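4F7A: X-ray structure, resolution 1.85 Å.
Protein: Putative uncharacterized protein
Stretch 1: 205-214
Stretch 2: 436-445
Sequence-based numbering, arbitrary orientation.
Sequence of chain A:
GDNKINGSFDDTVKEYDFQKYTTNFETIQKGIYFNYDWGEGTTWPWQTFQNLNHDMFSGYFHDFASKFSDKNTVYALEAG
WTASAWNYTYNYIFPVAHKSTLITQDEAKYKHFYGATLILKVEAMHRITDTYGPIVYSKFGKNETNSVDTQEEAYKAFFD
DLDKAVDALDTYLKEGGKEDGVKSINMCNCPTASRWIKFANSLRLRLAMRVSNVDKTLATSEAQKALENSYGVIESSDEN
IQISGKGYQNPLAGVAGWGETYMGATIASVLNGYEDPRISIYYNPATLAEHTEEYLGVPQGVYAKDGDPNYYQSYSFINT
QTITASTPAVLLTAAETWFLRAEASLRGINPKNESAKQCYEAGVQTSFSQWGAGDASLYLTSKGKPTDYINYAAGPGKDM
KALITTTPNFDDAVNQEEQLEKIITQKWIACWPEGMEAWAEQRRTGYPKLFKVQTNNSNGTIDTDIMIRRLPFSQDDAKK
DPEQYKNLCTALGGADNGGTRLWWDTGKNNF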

# COMPACT_ATOMS: atom_id res chain seq x y z
N LEU A 205 -4.34 10.35 8.77
CA LEU A 205 -3.20 10.06 9.62
C LEU A 205 -2.08 9.38 8.83
O LEU A 205 -0.90 9.68 9.04
CB LEU A 205 -3.59 9.20 10.81
CG LEU A 205 -2.48 8.89 11.82
CD1 LEU A 205 -1.89 10.16 12.42
CD2 LEU A 205 -3.09 8.00 12.91
N ARG A 206 -2.45 8.44 7.96
CA ARG A 206 -1.46 7.80 7.11
C ARG A 206 -0.69 8.83 6.30
O ARG A 206 0.55 8.81 6.24
CB ARG A 206 -2.12 6.82 6.14
CG ARG A 206 -1.16 6.28 5.07
CD ARG A 206 -1.88 5.50 4.01
NE ARG A 206 -2.26 4.15 4.41
CZ ARG A 206 -3.07 3.39 3.69
NH1 ARG A 206 -3.57 3.85 2.56
NH2 ARG A 206 -3.38 2.16 4.09
N LEU A 207 -1.42 9.73 5.65
CA LEU A 207 -0.81 10.74 4.79
C LEU A 207 0.06 11.72 5.59
O LEU A 207 1.11 12.15 5.12
CB LEU A 207 -1.87 11.49 4.01
CG LEU A 207 -2.71 10.62 3.08
CD1 LEU A 207 -3.69 11.47 2.31
CD2 LEU A 207 -1.86 9.80 2.13
N ALA A 208 -0.39 12.03 6.80
CA ALA A 208 0.34 12.86 7.75
C ALA A 208 1.68 12.25 8.11
O ALA A 208 2.70 12.94 8.09
CB ALA A 208 -0.51 13.10 9.01
N MSE A 209 1.71 10.95 8.43
CA MSE A 209 2.98 10.31 8.73
C MSE A 209 3.85 10.22 7.49
O MSE A 209 5.06 10.42 7.57
CB MSE A 209 2.80 8.96 9.38
CG MSE A 209 2.21 9.02 10.77
SE MSE A 209 3.09 10.18 12.03
CE MSE A 209 1.96 11.70 11.85
N ARG A 210 3.25 9.99 6.33
CA ARG A 210 4.02 9.98 5.09
C ARG A 210 4.85 11.25 4.91
O ARG A 210 5.99 11.19 4.47
CB ARG A 210 3.12 9.82 3.85
CG ARG A 210 3.96 9.57 2.56
CD ARG A 210 4.25 8.09 2.31
NE ARG A 210 3.05 7.46 1.78
CZ ARG A 210 2.37 6.46 2.34
NH1 ARG A 210 2.77 5.90 3.47
NH2 ARG A 210 1.26 6.02 1.76
N VAL A 211 4.27 12.42 5.22
CA VAL A 211 4.96 13.68 4.97
C VAL A 211 5.80 14.14 6.17
O VAL A 211 6.36 15.22 6.13
CB VAL A 211 4.00 14.83 4.55
CG1 VAL A 211 3.13 14.39 3.37
CG2 VAL A 211 3.14 15.29 5.71
N SER A 212 5.91 13.32 7.22
CA SER A 212 6.54 13.75 8.49
C SER A 212 8.04 14.07 8.40
O SER A 212 8.51 14.91 9.16
CB SER A 212 6.28 12.75 9.62
OG SER A 212 6.82 11.48 9.31
N ASN A 213 8.76 13.43 7.47
CA ASN A 213 10.20 13.71 7.30
C ASN A 213 10.43 14.95 6.47
O ASN A 213 11.33 15.71 6.78
CB ASN A 213 10.94 12.55 6.67
CG ASN A 213 11.06 11.36 7.57
OD1 ASN A 213 11.12 11.49 8.82
ND2 ASN A 213 11.16 10.18 6.96
N VAL A 214 9.62 15.15 5.43
CA VAL A 214 9.76 16.33 4.55
C VAL A 214 9.12 17.60 5.09
O VAL A 214 9.63 18.71 4.84
CB VAL A 214 9.25 16.05 3.09
CG1 VAL A 214 7.74 15.87 3.04
CG2 VAL A 214 9.69 17.15 2.14
N MSE A 436 1.44 -1.93 -1.92
CA MSE A 436 1.65 -0.48 -2.14
C MSE A 436 1.95 0.27 -0.85
O MSE A 436 2.94 0.98 -0.78
CB MSE A 436 0.50 0.20 -2.87
CG MSE A 436 0.23 -0.38 -4.22
SE MSE A 436 -0.38 1.01 -5.45
CE MSE A 436 -0.53 -0.13 -7.00
N GLU A 437 1.12 0.11 0.18
CA GLU A 437 1.45 0.80 1.44
C GLU A 437 2.80 0.35 1.97
O GLU A 437 3.61 1.17 2.45
CB GLU A 437 0.35 0.62 2.48
CG GLU A 437 0.57 1.47 3.75
CD GLU A 437 0.72 2.97 3.49
OE1 GLU A 437 0.29 3.48 2.43
OE2 GLU A 437 1.30 3.67 4.37
N ALA A 438 3.07 -0.95 1.86
CA ALA A 438 4.33 -1.53 2.37
C ALA A 438 5.54 -0.92 1.69
O ALA A 438 6.52 -0.52 2.33
CB ALA A 438 4.32 -3.05 2.19
N TRP A 439 5.47 -0.83 0.37
CA TRP A 439 6.55 -0.31 -0.42
C TRP A 439 6.73 1.20 -0.21
O TRP A 439 7.85 1.67 -0.13
CB TRP A 439 6.37 -0.64 -1.90
CG TRP A 439 7.58 -0.24 -2.75
CD1 TRP A 439 8.89 -0.33 -2.39
CD2 TRP A 439 7.57 0.27 -4.11
NE1 TRP A 439 9.71 0.13 -3.41
CE2 TRP A 439 8.92 0.50 -4.48
CE3 TRP A 439 6.55 0.58 -5.03
CZ2 TRP A 439 9.27 0.99 -5.72
CZ3 TRP A 439 6.90 1.08 -6.25
CH2 TRP A 439 8.25 1.28 -6.60
N ALA A 440 5.64 1.96 -0.14
CA ALA A 440 5.71 3.39 0.09
C ALA A 440 6.41 3.67 1.40
O ALA A 440 7.31 4.50 1.47
CB ALA A 440 4.33 4.01 0.08
N GLU A 441 6.02 2.96 2.44
CA GLU A 441 6.63 3.18 3.76
C GLU A 441 8.08 2.72 3.85
O GLU A 441 8.90 3.32 4.56
CB GLU A 441 5.76 2.56 4.86
CG GLU A 441 4.55 3.41 5.13
CD GLU A 441 4.93 4.71 5.80
OE1 GLU A 441 5.12 4.67 7.04
OE2 GLU A 441 5.05 5.75 5.09
N GLN A 442 8.42 1.68 3.12
CA GLN A 442 9.81 1.26 3.05
C GLN A 442 10.71 2.32 2.41
O GLN A 442 11.82 2.60 2.88
CB GLN A 442 9.91 -0.06 2.32
CG GLN A 442 11.32 -0.63 2.27
CD GLN A 442 12.13 -0.17 1.07
OE1 GLN A 442 11.59 0.30 0.07
NE2 GLN A 442 13.44 -0.35 1.16
N ARG A 443 10.21 2.94 1.34
CA ARG A 443 10.92 4.02 0.68
C ARG A 443 10.99 5.26 1.55
O ARG A 443 12.01 5.94 1.56
CB ARG A 443 10.31 4.34 -0.68
CG ARG A 443 10.51 3.20 -1.69
CD ARG A 443 9.86 3.48 -3.00
NE ARG A 443 8.41 3.25 -2.91
CZ ARG A 443 7.48 4.00 -3.51
NH1 ARG A 443 7.83 5.05 -4.25
NH2 ARG A 443 6.20 3.70 -3.35
N ARG A 444 9.92 5.53 2.29
CA ARG A 444 9.83 6.73 3.09
C ARG A 444 10.76 6.64 4.30
O ARG A 444 11.49 7.58 4.61
CB ARG A 444 8.36 6.93 3.52
CG ARG A 444 7.98 8.35 3.94
CD ARG A 444 7.89 8.62 5.42
NE ARG A 444 6.99 7.73 6.18
CZ ARG A 444 6.89 7.76 7.51
NH1 ARG A 444 7.61 8.62 8.23
NH2 ARG A 444 6.10 6.92 8.13
N THR A 445 10.77 5.48 4.95
CA THR A 445 11.48 5.36 6.25
C THR A 445 12.78 4.56 6.22
O THR A 445 13.54 4.59 7.20
CB THR A 445 10.59 4.66 7.28
OG1 THR A 445 10.40 3.29 6.90
CG2 THR A 445 9.21 5.36 7.39
O HOH W 1 11.50 10.31 4.04

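Charge pairing in a buried setting joins these two stretches, which lie more than 200 residues apart in sequence. Helix 205-210 and helix 436-445 run in roughly the same direction, at 28°, but their axes come no closer than 11.6 Å. Long side chains must therefore span the gap, and arginine and glutamate do most of the work.

Arg210 is the centrepiece. Its CA-to-CB bond points away from the second helix, yet the chain bends back through p values at chi2 and chi3, so that the side chain settles among Glu437, Ala440, Glu441 and Arg444 as a knob in a hole, its guanidinium meeting the two glutamates and Ala440. Glu437 grips it with both oxygens: NH1 of Arg210 donates to OE2 of Glu437 at 2.8 Å, nearly straight at 172°, and NH2 of Arg210 donates to OE1 of Glu437, also at 2.8 Å. NH1 of Arg210 gives a further hydrogen bond to OE2 of Glu441 at 2.8 Å. The carboxylate oxygens lie near the guanidinium plane, where the N-H bonds point. Over one face sits the methyl of Ala440, with its CB 3.9 Å from CZ of Arg210; a small apolar side chain suits this face, which offers no N-H to satisfy. NE of Arg210 finds its partner elsewhere in the structure.

Glu437 also faces Arg206. OE1 of Glu437 lies 3.3 Å from NE of Arg206, but well out of the guanidinium plane, so this salt bridge is an attraction of charges without a hydrogen bond.

Glu441 links two arginines. While its OE2 accepts from Arg210, Arg444 of its own helix donates NE to OE2 of Glu441 at 3.0 Å and NH2 to OE1 of Glu441 at 2.7 Å. Two negative carboxylates thus help to offset the positive charge of the buried arginines.

Arg444 packs against the end of the first helix, its CD 3.3 Å from O of Arg210. Its NH1 comes within 3.2 Å of both O of Met209 and OG of Ser212, but poor angles rule out hydrogen bonds, and NH1 is satisfied elsewhere. Ser212 instead turns its hydroxyl back on its own stretch, OG donating to O of Met209 at 2.7 Å; a short polar side chain can reach this carbonyl, which also accepts from N of Ser212.

Beyond the helix, Asn213 points toward the second stretch. A water accepts from ND2 of Asn213 at 2.9 Å and donates to O of Arg444 at 2.8 Å, so the amide and the carbonyl are joined through a shared solvent molecule.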